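Local coordinates for hydrazine synthase subunit beta (Candidatus Kuenenia stuttgartiensis, PDB 5C2V), which forms part of the hydrazine synthase complex, which condenses nitric oxide with ammonium to hydrazine, and may modulate hydroxylamine transport between the active sites of its partner subunits, at residues Thr227-Thr231 against Ala242-Asp247; Ile166-Phe172 against Asn183-Ser189. All coordinates share one frame. Residue numbers count along the deposited sequence, not the author numbering.

In the fold
Interactions 2 and 1 are the third-to-fourth strand pairings of two successive four-stranded blades of the beta-propeller, and interaction 2 comes first in the chain. Their centres lie about 14 Å apart. Residues Asn183-Ser189 lead out of one blade into strand 190-197, the first strand of the next. The two contacts meet directly. Arg243 NH1 lies 3.0 Å from His187 O, probably as a hydrogen bond, and Ile186 CG2 packs 4.1 Å from Arg243 CG. Both contacts reach the trimethyl glycine. Arg243 NH2 is 2.9 Å from trimethyl glycine OXT in interaction 1. In interaction 2, His187 CB is 3.5 Å from trimethyl glycine OXT and Glu188 CD 3.6 Å from trimethyl glycine O. Arg302 completes this pocket.

Interaction 1. Residues Thr227-Thr231 against Ala242-Asp247; sequences TNNVT and ARLPLD. With BET (trimethyl glycine), chain R.
Strands 227-231 and 242-245 run antiparallel at 138°, with axes 4.6 Å apart. Val230 and Leu244 form a hydrogen-bonded pair: each backbone N is 2.9 Å from the other's O. Asn229-Pro245 and Thr231-Arg243 are non-hydrogen-bonded pairs. Beyond Pro245, Leu246 N bonds Asn228 O at 2.8 Å. Asp247 (m) turns its carboxylate back; OD2 accepts a hydrogen bond from Asn228 N at 2.7 Å. Val230 (p) and Leu244 (m, t) share one face. There Val230 CG1 meets CD2 of Leu246 (m, t) at 3.7 Å. Asn229 (m, chi2 90°) reaches across weakly, ND2 to Leu244 O at 3.3 Å. Asn229 OD1 accepts a bond from Thr227 OG1 (p) at 3.0 Å and also bonds Thr210. On the other face Thr231 OG1 (m) lies 3.5 Å from Arg243 CG and bonds His208. Arg243 (m, t, m) starts on this face; its NH2 bonds trimethyl glycine OXT at 2.9 Å and salt-bridges Asp299. This is the outer hairpin of a beta-propeller blade, its arginine lining the trimethyl glycine pocket.

Interaction 2. Residues Ile166-Phe172 against Asn183-Ser189; sequences INRSVDF and NRVIHES. With BET (trimethyl glycine), chain R.
This is a buried antiparallel pairing of the third and fourth strands of blade 144-186. Strands 168-172 and 183-186 meet at 153°, axes 4.4 Å apart. Val170-Arg184 is a hydrogen-bonded pair, N to O 2.9 Å both ways. In Arg168-Ile186, Ile186 N is 2.9 Å from Arg168 O; the return bond, Arg168 N to Ile186 O, is weak, 3.5 Å. Ser169-Val185 and Asp171-Asn183 are non-hydrogen-bonded, with CA atoms 4.0 and 4.6 Å apart. These four residues share one face; Arg168, Val170, Arg184 and Ile186 share the other. This hairpin is the outer half of a four-stranded beta-propeller blade. Glu188 is left-handed helical (phi/psi 56/53), turning the chain just before Ser189 N bonds Ile166 O at 2.9 Å. Ser189 OG bonds Ile186 O at 2.9 Å. Phe172 (m) sets CE1 3.6 Å from CD of the extended Arg184, whose NH1 bonds Glu234 O. Arg168 salt-bridges Asp161. His187 CB lies 3.5 Å from trimethyl glycine OXT. Glu188 has CD 3.6 Å from trimethyl glycine O and salt-bridges Arg302.

Interaction 1. Residues Thr227-Thr231 against Ala242-Asp247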
ATOM      1  N   THR B 227     -23.249  18.965  19.735  1.00 35.57           N
ATOM      2  CA  THR B 227     -22.044  19.513  19.127  1.00 55.17           C
ATOM      3  C   THR B 227     -22.193  21.024  19.130  1.00 46.52           C
ATOM      4  O   THR B 227     -23.304  21.535  19.211  1.00 53.12           O
ATOM      5  CB  THR B 227     -21.808  19.008  17.690  1.00 41.44           C
ATOM      6  OG1 THR B 227     -22.856  19.479  16.834  1.00 45.48           O
ATOM      7  CG2 THR B 227     -21.762  17.489  17.653  1.00 46.72           C
ATOM      8  N   ASN B 228     -21.081  21.742  19.066  1.00 46.36           N
ATOM      9  CA  ASN B 228     -21.143  23.196  19.089  1.00 49.56           C
ATOM     10  C   ASN B 228     -20.679  23.792  17.771  1.00 63.63           C
ATOM     11  O   ASN B 228     -19.604  23.456  17.273  1.00 57.14           O
ATOM     12  CB  ASN B 228     -20.318  23.732  20.247  1.00 38.72           C
ATOM     13  CG  ASN B 228     -20.802  23.213  21.585  1.00 46.55           C
ATOM     14  OD1 ASN B 228     -21.654  23.825  22.228  1.00 57.61           O
ATOM     15  ND2 ASN B 228     -20.250  22.086  22.018  1.00 40.48           N
ATOM     16  N   ASN B 229     -21.492  24.680  17.209  1.00 55.54           N
ATOM     17  CA  ASN B 229     -21.279  25.114  15.835  1.00 48.33           C
ATOM     18  C   ASN B 229     -21.423  26.613  15.599  1.00 56.45           C
ATOM     19  O   ASN B 229     -22.137  27.313  16.321  1.00 56.17           O
ATOM     20  CB  ASN B 229     -22.250  24.372  14.912  1.00 38.53           C
ATOM     21  CG  ASN B 229     -22.166  22.868  15.067  1.00 63.58           C
ATOM     22  OD1 ASN B 229     -22.878  22.275  15.878  1.00 53.94           O
ATOM     23  ND2 ASN B 229     -21.291  22.240  14.288  1.00 62.57           N
ATOM     24  N   VAL B 230     -20.728  27.088  14.571  1.00 53.63           N
ATOM     25  CA  VAL B 230     -20.907  28.438  14.058  1.00 45.18           C
ATOM     26  C   VAL B 230     -21.373  28.338  12.607  1.00 43.89           C
ATOM     27  O   VAL B 230     -20.829  27.558  11.822  1.00 60.88           O
ATOM     28  CB  VAL B 230     -19.608  29.271  14.156  1.00 51.56           C
ATOM     29  CG1 VAL B 230     -18.427  28.500  13.583  1.00 57.10           C
ATOM     30  CG2 VAL B 230     -19.775  30.617  13.464  1.00 40.69           C
ATOM     31  N   THR B 231     -22.398  29.107  12.257  1.00 37.80           N
ATOM     32  CA  THR B 231     -22.973  29.034  10.921  1.00 40.74           C
ATOM     33  C   THR B 231     -22.784  30.331  10.142  1.00 53.41           C
ATOM     34  O   THR B 231     -23.118  31.414  10.623  1.00 57.18           O
ATOM     35  CB  THR B 231     -24.475  28.693  10.977  1.00 51.80           C
ATOM     36  OG1 THR B 231     -24.642  27.357  11.470  1.00 48.28           O
ATOM     37  CG2 THR B 231     -25.103  28.793   9.594  1.00 41.45           C
ATOM     38  N   ALA B 242     -24.084  27.626   5.780  1.00 35.71           N
ATOM     39  CA  ALA B 242     -22.999  26.704   6.091  1.00 45.03           C
ATOM     40  C   ALA B 242     -22.850  26.494   7.589  1.00 44.88           C
ATOM     41  O   ALA B 242     -22.411  27.386   8.309  1.00 41.04           O
ATOM     42  CB  ALA B 242     -21.692  27.212   5.499  1.00 47.74           C
ATOM     43  N   ARG B 243     -23.198  25.297   8.045  1.00 51.56           N
ATOM     44  CA  ARG B 243     -23.044  24.939   9.447  1.00 45.64           C
ATOM     45  C   ARG B 243     -21.666  24.325   9.662  1.00 46.79           C
ATOM     46  O   ARG B 243     -21.349  23.282   9.092  1.00 42.57           O
ATOM     47  CB  ARG B 243     -24.146  23.970   9.878  1.00 42.91           C
ATOM     48  CG  ARG B 243     -25.554  24.526   9.706  1.00 46.51           C
ATOM     49  CD  ARG B 243     -26.605  23.428   9.765  1.00 47.22           C
ATOM     50  NE  ARG B 243     -26.630  22.629   8.541  1.00 49.22           N
ATOM     51  CZ  ARG B 243     -27.323  21.503   8.398  1.00 53.05           C
ATOM     52  NH1 ARG B 243     -28.049  21.034   9.404  1.00 41.72           N
ATOM     53  NH2 ARG B 243     -27.288  20.844   7.247  1.00 38.12           N
ATOM     54  N   LEU B 244     -20.845  24.979  10.478  1.00 34.55           N
ATOM     55  CA  LEU B 244     -19.466  24.545  10.663  1.00 51.62           C
ATOM     56  C   LEU B 244     -19.169  24.214  12.123  1.00 39.20           C
ATOM     57  O   LEU B 244     -19.688  24.865  13.027  1.00 55.89           O
ATOM     58  CB  LEU B 244     -18.504  25.623  10.156  1.00 56.18           C
ATOM     59  CG  LEU B 244     -18.584  25.928   8.658  1.00 53.71           C
ATOM     60  CD1 LEU B 244     -17.583  27.006   8.271  1.00 44.93           C
ATOM     61  CD2 LEU B 244     -18.360  24.665   7.838  1.00 40.84           C
ATOM     62  N   PRO B 245     -18.323  23.198  12.355  1.00 51.85           N
ATOM     63  CA  PRO B 245     -17.993  22.738  13.708  1.00 48.90           C
ATOM     64  C   PRO B 245     -17.094  23.711  14.462  1.00 44.53           C
ATOM     65  O   PRO B 245     -16.260  24.361  13.838  1.00 60.46           O
ATOM     66  CB  PRO B 245     -17.266  21.416  13.454  1.00 48.59           C
ATOM     67  CG  PRO B 245     -16.636  21.603  12.117  1.00 33.07           C
ATOM     68  CD  PRO B 245     -17.626  22.409  11.323  1.00 43.41           C
ATOM     69  N   LEU B 246     -17.323  23.873  15.762  1.00 57.49           N
ATOM     70  CA  LEU B 246     -16.354  24.522  16.643  1.00 34.61           C
ATOM     71  C   LEU B 246     -15.497  23.544  17.455  1.00 42.36           C
ATOM     72  O   LEU B 246     -14.612  23.963  18.199  1.00 38.24           O
ATOM     73  CB  LEU B 246     -17.067  25.484  17.593  1.00 43.36           C
ATOM     74  CG  LEU B 246     -17.613  26.748  16.932  1.00 61.74           C
ATOM     75  CD1 LEU B 246     -18.595  27.460  17.848  1.00 61.52           C
ATOM     76  CD2 LEU B 246     -16.464  27.669  16.549  1.00 37.76           C
ATOM     77  N   ASP B 247     -15.752  22.246  17.311  1.00 37.26           N
ATOM     78  CA  ASP B 247     -15.194  21.263  18.240  1.00 43.74           C
ATOM     79  C   ASP B 247     -14.064  20.409  17.670  1.00 49.77           C
ATOM     80  O   ASP B 247     -14.049  20.090  16.481  1.00 39.15           O
ATOM     81  CB  ASP B 247     -16.301  20.331  18.741  1.00 50.84           C
ATOM     82  CG  ASP B 247     -17.476  21.081  19.336  1.00 56.91           C
ATOM     83  OD1 ASP B 247     -17.251  22.031  20.113  1.00 61.55           O
ATOM     84  OD2 ASP B 247     -18.629  20.710  19.032  1.00 46.68           O
TER
HETATM   85  N   BET R 403     -31.938  17.357   6.988  1.00 69.03           N
HETATM   86  CA  BET R 403     -31.497  18.001   8.297  1.00 56.45           C
HETATM   87  C   BET R 403     -29.983  18.566   8.150  1.00 52.06           C
HETATM   88  O   BET R 403     -29.141  17.938   8.840  1.00 59.01           O
HETATM   89  OXT BET R 403     -29.859  19.546   7.378  1.00 64.20           O
HETATM   90  C1  BET R 403     -33.009  16.320   7.254  1.00 58.70           C
HETATM   91  C2  BET R 403     -30.770  16.655   6.293  1.00 53.11           C
HETATM   92  C3  BET R 403     -32.568  18.395   6.074  1.00 69.94           C

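Interaction 2. Residues Ile166-Phe172 against Asn183-Ser189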
ATOM      1  N   ILE B 166     -36.528  22.370  16.789  1.00 51.55           N
ATOM      2  CA  ILE B 166     -35.281  21.836  16.260  1.00 58.96           C
ATOM      3  C   ILE B 166     -34.750  22.731  15.150  1.00 55.05           C
ATOM      4  O   ILE B 166     -33.549  22.987  15.062  1.00 57.47           O
ATOM      5  CB  ILE B 166     -35.464  20.413  15.720  1.00 44.71           C
ATOM      6  CG1 ILE B 166     -35.801  19.465  16.866  1.00 64.35           C
ATOM      7  CG2 ILE B 166     -34.209  19.939  15.005  1.00 65.79           C
ATOM      8  CD1 ILE B 166     -36.100  18.078  16.408  1.00 74.33           C
ATOM      9  N   ASN B 167     -35.655  23.229  14.317  1.00 55.58           N
ATOM     10  CA  ASN B 167     -35.247  24.111  13.241  1.00 49.55           C
ATOM     11  C   ASN B 167     -35.502  25.549  13.654  1.00 51.59           C
ATOM     12  O   ASN B 167     -36.644  25.998  13.741  1.00 83.86           O
ATOM     13  CB  ASN B 167     -35.996  23.777  11.949  1.00 57.09           C
ATOM     14  CG  ASN B 167     -36.155  22.284  11.736  1.00 65.42           C
ATOM     15  OD1 ASN B 167     -35.295  21.633  11.140  1.00 72.10           O
ATOM     16  ND2 ASN B 167     -37.263  21.736  12.219  1.00 59.68           N
ATOM     17  N   ARG B 168     -34.413  26.264  13.906  1.00 47.81           N
ATOM     18  CA  ARG B 168     -34.482  27.637  14.374  1.00 45.79           C
ATOM     19  C   ARG B 168     -33.907  28.530  13.289  1.00 50.96           C
ATOM     20  O   ARG B 168     -32.915  28.181  12.648  1.00 63.95           O
ATOM     21  CB  ARG B 168     -33.731  27.795  15.697  1.00 44.68           C
ATOM     22  CG  ARG B 168     -34.319  26.954  16.825  1.00 49.33           C
ATOM     23  CD  ARG B 168     -33.590  27.173  18.142  1.00 45.01           C
ATOM     24  NE  ARG B 168     -33.882  26.119  19.112  1.00 53.66           N
ATOM     25  CZ  ARG B 168     -34.223  26.335  20.379  1.00 42.26           C
ATOM     26  NH1 ARG B 168     -34.321  27.573  20.841  1.00 47.17           N
ATOM     27  NH2 ARG B 168     -34.467  25.311  21.185  1.00 48.29           N
ATOM     28  N   SER B 169     -34.534  29.680  13.075  1.00 57.16           N
ATOM     29  CA  SER B 169     -34.272  30.447  11.869  1.00 40.25           C
ATOM     30  C   SER B 169     -33.751  31.857  12.108  1.00 45.36           C
ATOM     31  O   SER B 169     -33.563  32.294  13.245  1.00 59.61           O
ATOM     32  CB  SER B 169     -35.546  30.519  11.028  1.00 51.14           C
ATOM     33  OG  SER B 169     -36.614  31.077  11.775  1.00 55.78           O
ATOM     34  N   VAL B 170     -33.516  32.552  11.002  1.00 57.03           N
ATOM     35  CA  VAL B 170     -33.078  33.937  11.003  1.00 50.39           C
ATOM     36  C   VAL B 170     -33.964  34.736  10.054  1.00 62.33           C
ATOM     37  O   VAL B 170     -34.186  34.333   8.907  1.00 58.23           O
ATOM     38  CB  VAL B 170     -31.602  34.073  10.574  1.00 36.40           C
ATOM     39  CG1 VAL B 170     -31.203  35.537  10.485  1.00 44.59           C
ATOM     40  CG2 VAL B 170     -30.695  33.326  11.539  1.00 39.97           C
ATOM     41  N   ASP B 171     -34.479  35.859  10.544  1.00 57.63           N
ATOM     42  CA  ASP B 171     -35.339  36.723   9.747  1.00 60.73           C
ATOM     43  C   ASP B 171     -34.563  37.874   9.121  1.00 60.37           C
ATOM     44  O   ASP B 171     -33.696  38.477   9.759  1.00 45.83           O
ATOM     45  CB  ASP B 171     -36.482  37.279  10.597  1.00 53.98           C
ATOM     46  CG  ASP B 171     -37.678  36.351  10.643  1.00 64.16           C
ATOM     47  OD1 ASP B 171     -37.802  35.494   9.745  1.00 67.64           O
ATOM     48  OD2 ASP B 171     -38.499  36.486  11.573  1.00 67.89           O
ATOM     49  N   PHE B 172     -34.889  38.168   7.867  1.00 53.21           N
ATOM     50  CA  PHE B 172     -34.323  39.309   7.162  1.00 59.46           C
ATOM     51  C   PHE B 172     -35.375  40.407   7.027  1.00 58.00           C
ATOM     52  O   PHE B 172     -36.464  40.179   6.500  1.00 58.79           O
ATOM     53  CB  PHE B 172     -33.799  38.892   5.785  1.00 70.98           C
ATOM     54  CG  PHE B 172     -32.611  37.972   5.841  1.00 69.79           C
ATOM     55  CD1 PHE B 172     -32.781  36.602   5.958  1.00 69.24           C
ATOM     56  CD2 PHE B 172     -31.323  38.479   5.772  1.00 62.33           C
ATOM     57  CE1 PHE B 172     -31.688  35.756   6.010  1.00 72.71           C
ATOM     58  CE2 PHE B 172     -30.227  37.637   5.821  1.00 65.30           C
ATOM     59  CZ  PHE B 172     -30.410  36.274   5.940  1.00 63.71           C
ATOM     60  N   ASN B 183     -37.079  34.390   5.370  1.00 66.07           N
ATOM     61  CA  ASN B 183     -36.732  33.646   6.576  1.00 63.12           C
ATOM     62  C   ASN B 183     -35.887  32.418   6.246  1.00 58.80           C
ATOM     63  O   ASN B 183     -36.322  31.545   5.495  1.00 68.48           O
ATOM     64  CB  ASN B 183     -37.995  33.224   7.329  1.00 67.44           C
ATOM     65  CG  ASN B 183     -37.699  32.294   8.489  1.00 63.40           C
ATOM     66  OD1 ASN B 183     -37.315  32.737   9.573  1.00 59.69           O
ATOM     67  ND2 ASN B 183     -37.876  30.997   8.270  1.00 60.50           N
ATOM     68  N   ARG B 184     -34.684  32.350   6.807  1.00 58.74           N
ATOM     69  CA  ARG B 184     -33.785  31.238   6.509  1.00 53.91           C
ATOM     70  C   ARG B 184     -33.550  30.342   7.721  1.00 57.17           C
ATOM     71  O   ARG B 184     -33.082  30.793   8.762  1.00 44.10           O
ATOM     72  CB  ARG B 184     -32.450  31.758   5.977  1.00 52.40           C
ATOM     73  CG  ARG B 184     -32.549  32.380   4.597  1.00 73.79           C
ATOM     74  CD  ARG B 184     -31.188  32.794   4.072  1.00 67.38           C
ATOM     75  NE  ARG B 184     -31.284  33.433   2.764  1.00 64.71           N
ATOM     76  CZ  ARG B 184     -30.252  33.956   2.111  1.00 83.30           C
ATOM     77  NH1 ARG B 184     -29.038  33.917   2.646  1.00 66.00           N
ATOM     78  NH2 ARG B 184     -30.432  34.519   0.924  1.00 88.00           N
ATOM     79  N   VAL B 185     -33.868  29.063   7.562  1.00 39.43           N
ATOM     80  CA  VAL B 185     -33.803  28.108   8.658  1.00 50.71           C
ATOM     81  C   VAL B 185     -32.429  27.456   8.796  1.00 52.03           C
ATOM     82  O   VAL B 185     -31.871  26.949   7.823  1.00 64.73           O
ATOM     83  CB  VAL B 185     -34.864  27.000   8.479  1.00 58.41           C
ATOM     84  CG1 VAL B 185     -34.612  25.849   9.436  1.00 41.94           C
ATOM     85  CG2 VAL B 185     -36.262  27.570   8.668  1.00 56.31           C
ATOM     86  N   ILE B 186     -31.888  27.473  10.011  1.00 48.63           N
ATOM     87  CA  ILE B 186     -30.701  26.687  10.316  1.00 44.52           C
ATOM     88  C   ILE B 186     -31.171  25.347  10.856  1.00 55.84           C
ATOM     89  O   ILE B 186     -31.735  25.272  11.947  1.00 66.79           O
ATOM     90  CB  ILE B 186     -29.788  27.374  11.351  1.00 37.61           C
ATOM     91  CG1 ILE B 186     -29.335  28.747  10.851  1.00 45.56           C
ATOM     92  CG2 ILE B 186     -28.585  26.498  11.663  1.00 32.96           C
ATOM     93  CD1 ILE B 186     -28.439  29.482  11.827  1.00 49.67           C
ATOM     94  N   HIS B 187     -30.936  24.287  10.091  1.00 48.37           N
ATOM     95  CA  HIS B 187     -31.477  22.980  10.439  1.00 41.52           C
ATOM     96  C   HIS B 187     -30.705  22.341  11.584  1.00 48.51           C
ATOM     97  O   HIS B 187     -29.477  22.440  11.649  1.00 43.40           O
ATOM     98  CB  HIS B 187     -31.480  22.061   9.216  1.00 35.31           C
ATOM     99  CG  HIS B 187     -32.617  22.316   8.276  1.00 44.57           C
ATOM    100  ND1 HIS B 187     -32.758  23.497   7.581  1.00 56.39           N
ATOM    101  CD2 HIS B 187     -33.675  21.544   7.925  1.00 55.52           C
ATOM    102  CE1 HIS B 187     -33.849  23.441   6.837  1.00 44.64           C
ATOM    103  NE2 HIS B 187     -34.423  22.267   7.028  1.00 60.13           N
ATOM    104  N   GLU B 188     -31.443  21.692  12.482  1.00 52.30           N
ATOM    105  CA  GLU B 188     -30.877  21.027  13.653  1.00 38.88           C
ATOM    106  C   GLU B 188     -30.053  21.979  14.515  1.00 38.98           C
ATOM    107  O   GLU B 188     -28.895  21.705  14.826  1.00 37.49           O
ATOM    108  CB  GLU B 188     -30.026  19.829  13.223  1.00 25.60           C
ATOM    109  CG  GLU B 188     -30.820  18.742  12.519  1.00 43.56           C
ATOM    110  CD  GLU B 188     -30.014  17.479  12.295  1.00 48.47           C
ATOM    111  OE1 GLU B 188     -28.805  17.482  12.609  1.00 44.30           O
ATOM    112  OE2 GLU B 188     -30.589  16.483  11.808  1.00 51.12           O
ATOM    113  N   SER B 189     -30.655  23.101  14.894  1.00 35.11           N
ATOM    114  CA  SER B 189     -29.974  24.083  15.731  1.00 46.23           C
ATOM    115  C   SER B 189     -30.752  24.382  17.008  1.00 39.26           C
ATOM    116  O   SER B 189     -31.970  24.211  17.064  1.00 34.22           O
ATOM    117  CB  SER B 189     -29.747  25.381  14.955  1.00 52.62           C
ATOM    118  OG  SER B 189     -30.977  26.017  14.657  1.00 41.66           O
TER
HETATM  119  N   BET R 403     -31.938  17.357   6.988  1.00 69.03           N
HETATM  120  CA  BET R 403     -31.497  18.001   8.297  1.00 56.45           C
HETATM  121  C   BET R 403     -29.983  18.566   8.150  1.00 52.06           C
HETATM  122  O   BET R 403     -29.141  17.938   8.840  1.00 59.01           O
HETATM  123  OXT BET R 403     -29.859  19.546   7.378  1.00 64.20           O
HETATM  124  C1  BET R 403     -33.009  16.320   7.254  1.00 58.70           C
HETATM  125  C2  BET R 403     -30.770  16.655   6.293  1.00 53.11           C
HETATM  126  C3  BET R 403     -32.568  18.395   6.074  1.00 69.94           C